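Local coordinates for periplasmic binding protein (Sulfurospirillum deleyianum, PDB 4PAG) that probably serves as the periplasmic solute-binding component of an ABC transporter and holds a histidine in its pocket in this crystal, at residues Pro227-Tyr238 against Ala252-Lys263. Numbering follows the deposited sequence.
With HIS (histidine), chain E.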
ATOM      1  N   PRO A 227     -21.331   0.661 -11.446  1.00 14.82           N
ATOM      2  CA  PRO A 227     -20.523   1.582 -10.641  1.00 15.67           C
ATOM      3  C   PRO A 227     -20.533   2.999 -11.210  1.00 15.85           C
ATOM      4  O   PRO A 227     -20.706   3.189 -12.420  1.00 17.79           O
ATOM      5  CB  PRO A 227     -19.116   0.980 -10.727  1.00 15.80           C
ATOM      6  CG  PRO A 227     -19.100   0.275 -12.048  1.00 16.10           C
ATOM      7  CD  PRO A 227     -20.486  -0.301 -12.183  1.00 15.41           C
ATOM      8  N   GLU A 228     -20.369   3.981 -10.333  1.00 16.06           N
ATOM      9  CA  GLU A 228     -20.258   5.375 -10.746  1.00 16.31           C
ATOM     10  C   GLU A 228     -18.819   5.711 -11.119  1.00 14.89           C
ATOM     11  O   GLU A 228     -18.580   6.519 -12.022  1.00 15.41           O
ATOM     12  CB  GLU A 228     -20.755   6.301  -9.642  1.00 19.24           C
ATOM     13  CG  GLU A 228     -22.217   6.080  -9.303  1.00 23.04           C
ATOM     14  CD  GLU A 228     -22.626   6.738  -7.999  1.00 28.08           C
ATOM     15  OE1 GLU A 228     -22.882   7.961  -8.017  1.00 41.22           O
ATOM     16  OE2 GLU A 228     -22.699   6.036  -6.966  1.00 23.11           O
ATOM     17  N   VAL A 229     -17.873   5.097 -10.414  1.00 14.26           N
ATOM     18  CA  VAL A 229     -16.452   5.258 -10.687  1.00 12.93           C
ATOM     19  C   VAL A 229     -15.784   3.885 -10.790  1.00 12.35           C
ATOM     20  O   VAL A 229     -16.117   2.960 -10.044  1.00 11.48           O
ATOM     21  CB  VAL A 229     -15.760   6.098  -9.593  1.00 13.87           C
ATOM     22  CG1 VAL A 229     -14.248   6.075  -9.755  1.00 14.45           C
ATOM     23  CG2 VAL A 229     -16.253   7.545  -9.615  1.00 14.88           C
ATOM     24  N   ILE A 230     -14.836   3.764 -11.714  1.00 12.43           N
ATOM     25  CA  ILE A 230     -14.033   2.559 -11.827  1.00 13.00           C
ATOM     26  C   ILE A 230     -12.564   2.904 -11.593  1.00 13.95           C
ATOM     27  O   ILE A 230     -12.003   3.788 -12.239  1.00 13.33           O
ATOM     28  CB  ILE A 230     -14.218   1.850 -13.181  1.00 13.73           C
ATOM     29  CG1 ILE A 230     -15.665   1.361 -13.338  1.00 13.60           C
ATOM     30  CG2 ILE A 230     -13.229   0.691 -13.294  1.00 13.87           C
ATOM     31  CD1 ILE A 230     -16.034   0.918 -14.740  1.00 14.00           C
ATOM     32  N   ILE A 231     -11.956   2.206 -10.641  1.00 13.66           N
ATOM     33  CA  ILE A 231     -10.537   2.350 -10.350  1.00 13.17           C
ATOM     34  C   ILE A 231      -9.822   1.133 -10.921  1.00 12.81           C
ATOM     35  O   ILE A 231     -10.167  -0.002 -10.589  1.00 13.49           O
ATOM     36  CB  ILE A 231     -10.292   2.445  -8.828  1.00 13.68           C
ATOM     37  CG1 ILE A 231     -11.040   3.641  -8.218  1.00 15.23           C
ATOM     38  CG2 ILE A 231      -8.803   2.541  -8.519  1.00 13.18           C
ATOM     39  CD1 ILE A 231     -10.647   4.998  -8.766  1.00 16.18           C
ATOM     40  N   VAL A 232      -8.821   1.385 -11.763  1.00 12.60           N
ATOM     41  CA  VAL A 232      -8.163   0.369 -12.579  1.00 12.41           C
ATOM     42  C   VAL A 232      -6.689   0.203 -12.193  1.00 12.64           C
ATOM     43  O   VAL A 232      -5.951   1.182 -12.068  1.00 13.18           O
ATOM     44  CB  VAL A 232      -8.228   0.770 -14.072  1.00 12.91           C
ATOM     45  CG1 VAL A 232      -7.453  -0.218 -14.931  1.00 13.79           C
ATOM     46  CG2 VAL A 232      -9.682   0.897 -14.538  1.00 13.79           C
ATOM     47  N   GLN A 233      -6.253  -1.040 -12.031  1.00 14.19           N
ATOM     48  CA  GLN A 233      -4.859  -1.319 -11.673  1.00 16.05           C
ATOM     49  C   GLN A 233      -3.997  -1.481 -12.937  1.00 16.29           C
ATOM     50  O   GLN A 233      -2.918  -0.899 -13.047  1.00 16.89           O
ATOM     51  CB  GLN A 233      -4.825  -2.570 -10.781  1.00 19.96           C
ATOM     52  CG  GLN A 233      -3.778  -2.670  -9.680  1.00 24.43           C
ATOM     53  CD  GLN A 233      -3.334  -1.359  -9.048  1.00 19.76           C
ATOM     54  OE1 GLN A 233      -2.501  -0.671  -9.600  1.00 19.03           O
ATOM     55  NE2 GLN A 233      -3.821  -1.062  -7.846  1.00 17.80           N
ATOM     56  N   ASN A 234      -4.481  -2.237 -13.912  1.00 17.13           N
ATOM     57  CA  ASN A 234      -3.641  -2.633 -15.046  1.00 16.95           C
ATOM     58  C   ASN A 234      -3.774  -1.684 -16.248  1.00 15.51           C
ATOM     59  O   ASN A 234      -4.883  -1.427 -16.738  1.00 15.69           O
ATOM     60  CB  ASN A 234      -3.925  -4.093 -15.429  1.00 18.64           C
ATOM     61  CG  ASN A 234      -3.432  -5.088 -14.364  1.00 23.37           C
ATOM     62  OD1 ASN A 234      -3.156  -4.715 -13.217  1.00 27.64           O
ATOM     63  ND2 ASN A 234      -3.308  -6.356 -14.749  1.00 24.12           N
ATOM     64  N   PRO A 235      -2.644  -1.146 -16.728  1.00 16.03           N
ATOM     65  CA  PRO A 235      -2.732  -0.206 -17.846  1.00 18.00           C
ATOM     66  C   PRO A 235      -3.317  -0.809 -19.125  1.00 19.33           C
ATOM     67  O   PRO A 235      -3.946  -0.075 -19.881  1.00 20.19           O
ATOM     68  CB  PRO A 235      -1.281   0.243 -18.064  1.00 19.34           C
ATOM     69  CG  PRO A 235      -0.441  -0.788 -17.402  1.00 20.50           C
ATOM     70  CD  PRO A 235      -1.255  -1.332 -16.268  1.00 18.03           C
ATOM     71  N   THR A 236      -3.144  -2.116 -19.360  1.00 21.56           N
ATOM     72  CA  THR A 236      -3.745  -2.745 -20.558  1.00 24.51           C
ATOM     73  C   THR A 236      -5.272  -2.696 -20.481  1.00 20.73           C
ATOM     74  O   THR A 236      -5.941  -2.441 -21.483  1.00 23.13           O
ATOM     75  CB  THR A 236      -3.304  -4.215 -20.818  1.00 28.14           C
ATOM     76  OG1 THR A 236      -3.907  -5.107 -19.861  1.00 37.40           O
ATOM     77  CG2 THR A 236      -1.805  -4.358 -20.774  1.00 26.70           C
ATOM     78  N   PHE A 237      -5.827  -2.923 -19.297  1.00 17.81           N
ATOM     79  CA  PHE A 237      -7.262  -2.830 -19.153  1.00 17.42           C
ATOM     80  C   PHE A 237      -7.754  -1.388 -19.313  1.00 16.22           C
ATOM     81  O   PHE A 237      -8.799  -1.135 -19.928  1.00 16.58           O
ATOM     82  CB  PHE A 237      -7.763  -3.404 -17.834  1.00 18.88           C
ATOM     83  CG  PHE A 237      -9.245  -3.338 -17.725  1.00 18.03           C
ATOM     84  CD1 PHE A 237     -10.029  -4.011 -18.656  1.00 17.94           C
ATOM     85  CD2 PHE A 237      -9.859  -2.534 -16.787  1.00 17.12           C
ATOM     86  CE1 PHE A 237     -11.400  -3.923 -18.614  1.00 18.36           C
ATOM     87  CE2 PHE A 237     -11.240  -2.441 -16.740  1.00 19.09           C
ATOM     88  CZ  PHE A 237     -12.010  -3.132 -17.659  1.00 19.04           C
ATOM     89  N   TYR A 238      -7.005  -0.441 -18.767  1.00 14.19           N
ATOM     90  CA  TYR A 238      -7.382   0.965 -18.879  1.00 15.93           C
ATOM     91  C   TYR A 238      -7.529   1.402 -20.345  1.00 16.16           C
ATOM     92  O   TYR A 238      -8.461   2.139 -20.689  1.00 15.33           O
ATOM     93  CB  TYR A 238      -6.379   1.833 -18.134  1.00 16.89           C
ATOM     94  CG  TYR A 238      -6.665   3.304 -18.230  1.00 17.48           C
ATOM     95  CD1 TYR A 238      -7.618   3.906 -17.414  1.00 17.94           C
ATOM     96  CD2 TYR A 238      -5.989   4.093 -19.141  1.00 21.19           C
ATOM     97  CE1 TYR A 238      -7.877   5.265 -17.497  1.00 19.21           C
ATOM     98  CE2 TYR A 238      -6.249   5.445 -19.240  1.00 27.51           C
ATOM     99  CZ  TYR A 238      -7.193   6.026 -18.418  1.00 24.62           C
ATOM    100  OH  TYR A 238      -7.436   7.375 -18.537  1.00 32.41           O
ATOM    101  N   ALA A 252     -20.076   4.813 -15.999  1.00 17.05           N
ATOM    102  CA  ALA A 252     -18.753   5.286 -15.612  1.00 16.91           C
ATOM    103  C   ALA A 252     -17.882   5.505 -16.849  1.00 17.02           C
ATOM    104  O   ALA A 252     -17.107   6.460 -16.901  1.00 17.97           O
ATOM    105  CB  ALA A 252     -18.085   4.308 -14.652  1.00 16.66           C
ATOM    106  N   VAL A 253     -18.032   4.634 -17.847  1.00 15.96           N
ATOM    107  CA  VAL A 253     -17.245   4.723 -19.073  1.00 16.56           C
ATOM    108  C   VAL A 253     -17.721   5.907 -19.923  1.00 16.56           C
ATOM    109  O   VAL A 253     -16.902   6.675 -20.428  1.00 16.20           O
ATOM    110  CB  VAL A 253     -17.268   3.395 -19.860  1.00 16.91           C
ATOM    111  CG1 VAL A 253     -16.675   3.563 -21.253  1.00 19.27           C
ATOM    112  CG2 VAL A 253     -16.520   2.318 -19.085  1.00 16.00           C
ATOM    113  N   GLN A 254     -19.038   6.051 -20.053  1.00 16.30           N
ATOM    114  CA  GLN A 254     -19.651   7.221 -20.696  1.00 17.26           C
ATOM    115  C   GLN A 254     -19.195   8.541 -20.087  1.00 17.00           C
ATOM    116  O   GLN A 254     -18.902   9.491 -20.806  1.00 20.24           O
ATOM    117  CB  GLN A 254     -21.175   7.143 -20.601  1.00 18.60           C
ATOM    118  CG  GLN A 254     -21.787   6.016 -21.407  1.00 19.60           C
ATOM    119  CD  GLN A 254     -21.696   6.240 -22.901  1.00 19.71           C
ATOM    120  OE1 GLN A 254     -21.622   7.370 -23.360  1.00 22.60           O
ATOM    121  NE2 GLN A 254     -21.702   5.164 -23.663  1.00 21.74           N
ATOM    122  N   ASN A 255     -19.138   8.592 -18.759  1.00 17.09           N
ATOM    123  CA  ASN A 255     -18.710   9.791 -18.046  1.00 19.70           C
ATOM    124  C   ASN A 255     -17.187   9.920 -17.892  1.00 18.69           C
ATOM    125  O   ASN A 255     -16.719  10.890 -17.312  1.00 19.05           O
ATOM    126  CB  ASN A 255     -19.372   9.841 -16.662  1.00 20.27           C
ATOM    127  CG  ASN A 255     -20.882   9.908 -16.734  1.00 22.89           C
ATOM    128  OD1 ASN A 255     -21.439  10.536 -17.623  1.00 25.87           O
ATOM    129  ND2 ASN A 255     -21.554   9.269 -15.783  1.00 24.68           N
ATOM    130  N   LYS A 256     -16.429   8.951 -18.407  1.00 16.69           N
ATOM    131  CA  LYS A 256     -14.961   8.938 -18.310  1.00 18.68           C
ATOM    132  C   LYS A 256     -14.474   8.963 -16.856  1.00 17.57           C
ATOM    133  O   LYS A 256     -13.410   9.489 -16.551  1.00 18.46           O
ATOM    134  CB  LYS A 256     -14.350  10.089 -19.113  1.00 21.91           C
ATOM    135  CG  LYS A 256     -14.841  10.154 -20.557  1.00 26.77           C
ATOM    136  CD  LYS A 256     -14.529  11.509 -21.172  1.00 32.08           C
ATOM    137  CE  LYS A 256     -14.533  11.458 -22.688  1.00 41.20           C
ATOM    138  NZ  LYS A 256     -15.851  11.048 -23.248  1.00 47.64           N
ATOM    139  N   LYS A 257     -15.254   8.365 -15.966  1.00 16.85           N
ATOM    140  CA  LYS A 257     -14.891   8.269 -14.552  1.00 16.21           C
ATOM    141  C   LYS A 257     -14.224   6.908 -14.295  1.00 15.44           C
ATOM    142  O   LYS A 257     -14.701   6.074 -13.514  1.00 14.02           O
ATOM    143  CB  LYS A 257     -16.124   8.508 -13.679  1.00 17.05           C
ATOM    144  CG  LYS A 257     -16.580   9.966 -13.709  1.00 20.27           C
ATOM    145  CD  LYS A 257     -18.009  10.155 -13.227  1.00 23.51           C
ATOM    146  CE  LYS A 257     -18.127  10.069 -11.719  1.00 25.53           C
ATOM    147  NZ  LYS A 257     -17.650  11.308 -11.039  1.00 29.88           N
ATOM    148  N   VAL A 258     -13.109   6.716 -14.994  1.00 14.90           N
ATOM    149  CA  VAL A 258     -12.294   5.515 -14.943  1.00 14.20           C
ATOM    150  C   VAL A 258     -10.855   5.997 -14.768  1.00 14.36           C
ATOM    151  O   VAL A 258     -10.379   6.794 -15.574  1.00 14.04           O
ATOM    152  CB  VAL A 258     -12.400   4.714 -16.258  1.00 14.39           C
ATOM    153  CG1 VAL A 258     -11.522   3.471 -16.216  1.00 13.43           C
ATOM    154  CG2 VAL A 258     -13.852   4.354 -16.575  1.00 14.70           C
ATOM    155  N   TYR A 259     -10.170   5.545 -13.718  1.00 14.89           N
ATOM    156  CA  TYR A 259      -8.861   6.110 -13.360  1.00 14.83           C
ATOM    157  C   TYR A 259      -7.837   5.029 -13.070  1.00 13.97           C
ATOM    158  O   TYR A 259      -8.129   4.056 -12.368  1.00 13.34           O
ATOM    159  CB  TYR A 259      -8.995   7.058 -12.155  1.00 15.75           C
ATOM    160  CG  TYR A 259     -10.068   8.116 -12.366  1.00 16.81           C
ATOM    161  CD1 TYR A 259      -9.837   9.213 -13.184  1.00 15.99           C
ATOM    162  CD2 TYR A 259     -11.330   7.981 -11.794  1.00 17.41           C
ATOM    163  CE1 TYR A 259     -10.830  10.158 -13.420  1.00 16.96           C
ATOM    164  CE2 TYR A 259     -12.325   8.932 -12.011  1.00 18.10           C
ATOM    165  CZ  TYR A 259     -12.062  10.020 -12.820  1.00 16.36           C
ATOM    166  OH  TYR A 259     -13.031  10.967 -13.035  1.00 18.68           O
ATOM    167  N   LEU A 260      -6.641   5.214 -13.623  1.00 13.10           N
ATOM    168  CA  LEU A 260      -5.547   4.264 -13.488  1.00 13.39           C
ATOM    169  C   LEU A 260      -4.727   4.607 -12.242  1.00 12.11           C
ATOM    170  O   LEU A 260      -4.296   5.736 -12.064  1.00 12.47           O
ATOM    171  CB  LEU A 260      -4.662   4.306 -14.737  1.00 14.88           C
ATOM    172  CG  LEU A 260      -3.504   3.323 -14.875  1.00 16.95           C
ATOM    173  CD1 LEU A 260      -3.986   1.883 -14.919  1.00 18.44           C
ATOM    174  CD2 LEU A 260      -2.690   3.659 -16.125  1.00 18.50           C
ATOM    175  N   VAL A 261      -4.525   3.631 -11.374  1.00 12.28           N
ATOM    176  CA  VAL A 261      -3.786   3.862 -10.129  1.00 13.19           C
ATOM    177  C   VAL A 261      -2.314   4.159 -10.432  1.00 12.49           C
ATOM    178  O   VAL A 261      -1.669   3.381 -11.126  1.00 14.65           O
ATOM    179  CB  VAL A 261      -3.872   2.633  -9.193  1.00 13.27           C
ATOM    180  CG1 VAL A 261      -3.059   2.844  -7.931  1.00 13.11           C
ATOM    181  CG2 VAL A 261      -5.314   2.330  -8.821  1.00 13.82           C
ATOM    182  N   PRO A 262      -1.772   5.280  -9.915  1.00 11.90           N
ATOM    183  CA  PRO A 262      -0.341   5.547 -10.046  1.00 14.20           C
ATOM    184  C   PRO A 262       0.547   4.545  -9.324  1.00 14.81           C
ATOM    185  O   PRO A 262       0.164   3.977  -8.284  1.00 14.07           O
ATOM    186  CB  PRO A 262      -0.176   6.931  -9.414  1.00 15.62           C
ATOM    187  CG  PRO A 262      -1.524   7.554  -9.506  1.00 14.01           C
ATOM    188  CD  PRO A 262      -2.478   6.417  -9.308  1.00 13.08           C
ATOM    189  N   LYS A 263       1.737   4.349  -9.874  1.00 15.33           N
ATOM    190  CA  LYS A 263       2.623   3.265  -9.455  1.00 16.50           C
ATOM    191  C   LYS A 263       4.061   3.675  -9.179  1.00 15.02           C
ATOM    192  O   LYS A 263       4.876   2.818  -8.840  1.00 13.57           O
ATOM    193  CB  LYS A 263       2.628   2.179 -10.535  1.00 17.81           C
ATOM    194  CG  LYS A 263       1.275   1.534 -10.722  1.00 20.62           C
ATOM    195  CD  LYS A 263       1.210   0.656 -11.941  1.00 22.22           C
ATOM    196  CE  LYS A 263      -0.167   0.027 -12.037  1.00 23.49           C
ATOM    197  NZ  LYS A 263      -1.196   1.015 -12.451  1.00 23.07           N
TER
HETATM  198  N   HIS E 403       0.270   4.833 -16.709  0.50 28.91           N
HETATM  199  CA  HIS E 403       0.794   4.299 -15.422  0.50 25.90           C
HETATM  200  C   HIS E 403       0.894   2.781 -15.472  0.50 22.60           C
HETATM  201  O   HIS E 403       0.109   2.016 -14.893  0.50 15.82           O
HETATM  202  CB  HIS E 403      -0.074   4.744 -14.253  0.50 24.46           C
HETATM  203  CG  HIS E 403      -0.400   6.205 -14.266  0.50 24.82           C
HETATM  204  ND1 HIS E 403      -1.561   6.718 -13.728  0.50 21.02           N
HETATM  205  CD2 HIS E 403       0.286   7.263 -14.759  0.50 27.39           C
HETATM  206  CE1 HIS E 403      -1.572   8.030 -13.879  0.50 24.88           C
HETATM  207  NE2 HIS E 403      -0.463   8.386 -14.502  0.50 28.41           N
HETATM  208  OXT HIS E 403       1.796   2.288 -16.130  0.50 24.38           O
HETATM  209  O   HOH W   1     -20.825   2.133 -14.806  1.00 23.51           O
HETATM  210  O   HOH W   2     -20.564   7.713 -13.518  1.00 21.67           O
HETATM  211  O   HOH W   3      -8.398   8.740 -16.584  1.00 35.16           O
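Lys263 NZ is gripped by three carbonyl or carboxylate oxygens, one of them across the contact: it donates to Gln233 O at 2.6 Å. Its other acceptors are Val261 O and the bound histidine O, the latter at 2.9 Å. The lysine chain runs extended until a bend at chi4 (73°), which turns NZ in among these oxygens. Gln233 OE1 lies beside Lys263 CE, but its hydrogen bond goes to Asn267. Replacing Lys263 with an alanine is likely to leave Gln233 O, Val261 O and the ligand carboxylate without their common donor.

Strands 229-232 and 258-260 pair in parallel, joined through helices 235-243 and 251-254 in a beta-alpha-beta crossover. Ile230 N donates to Lys257 O, and Ile230 O accepts from Tyr259 N. Val232 repeats the pattern with Tyr259 O and Val261 N. Strand 258-260 is outermost in the sheet within this chain, and 229-232 separates it from strand 172-176.

Leu260 CB lies over one face of the Tyr238 ring, 4.3 Å from its centroid. Val258 O sits at the ring edge, 3.5 Å from CE1. A water joins Tyr238 OH to Val258 O. On the same sheet face, Val232 CG2 meets Val258 CG1 at 3.6 Å. Leu260 CD2 packs against histidine N and CB, and Leu260 O accepts a weak bond from histidine ND1 at 3.3 Å.

The loop after strand 258-260 thus brings an ammonium group to the ligand carboxylate, while Leu260 O meets the imidazole, consistent with a pocket for an amino acid.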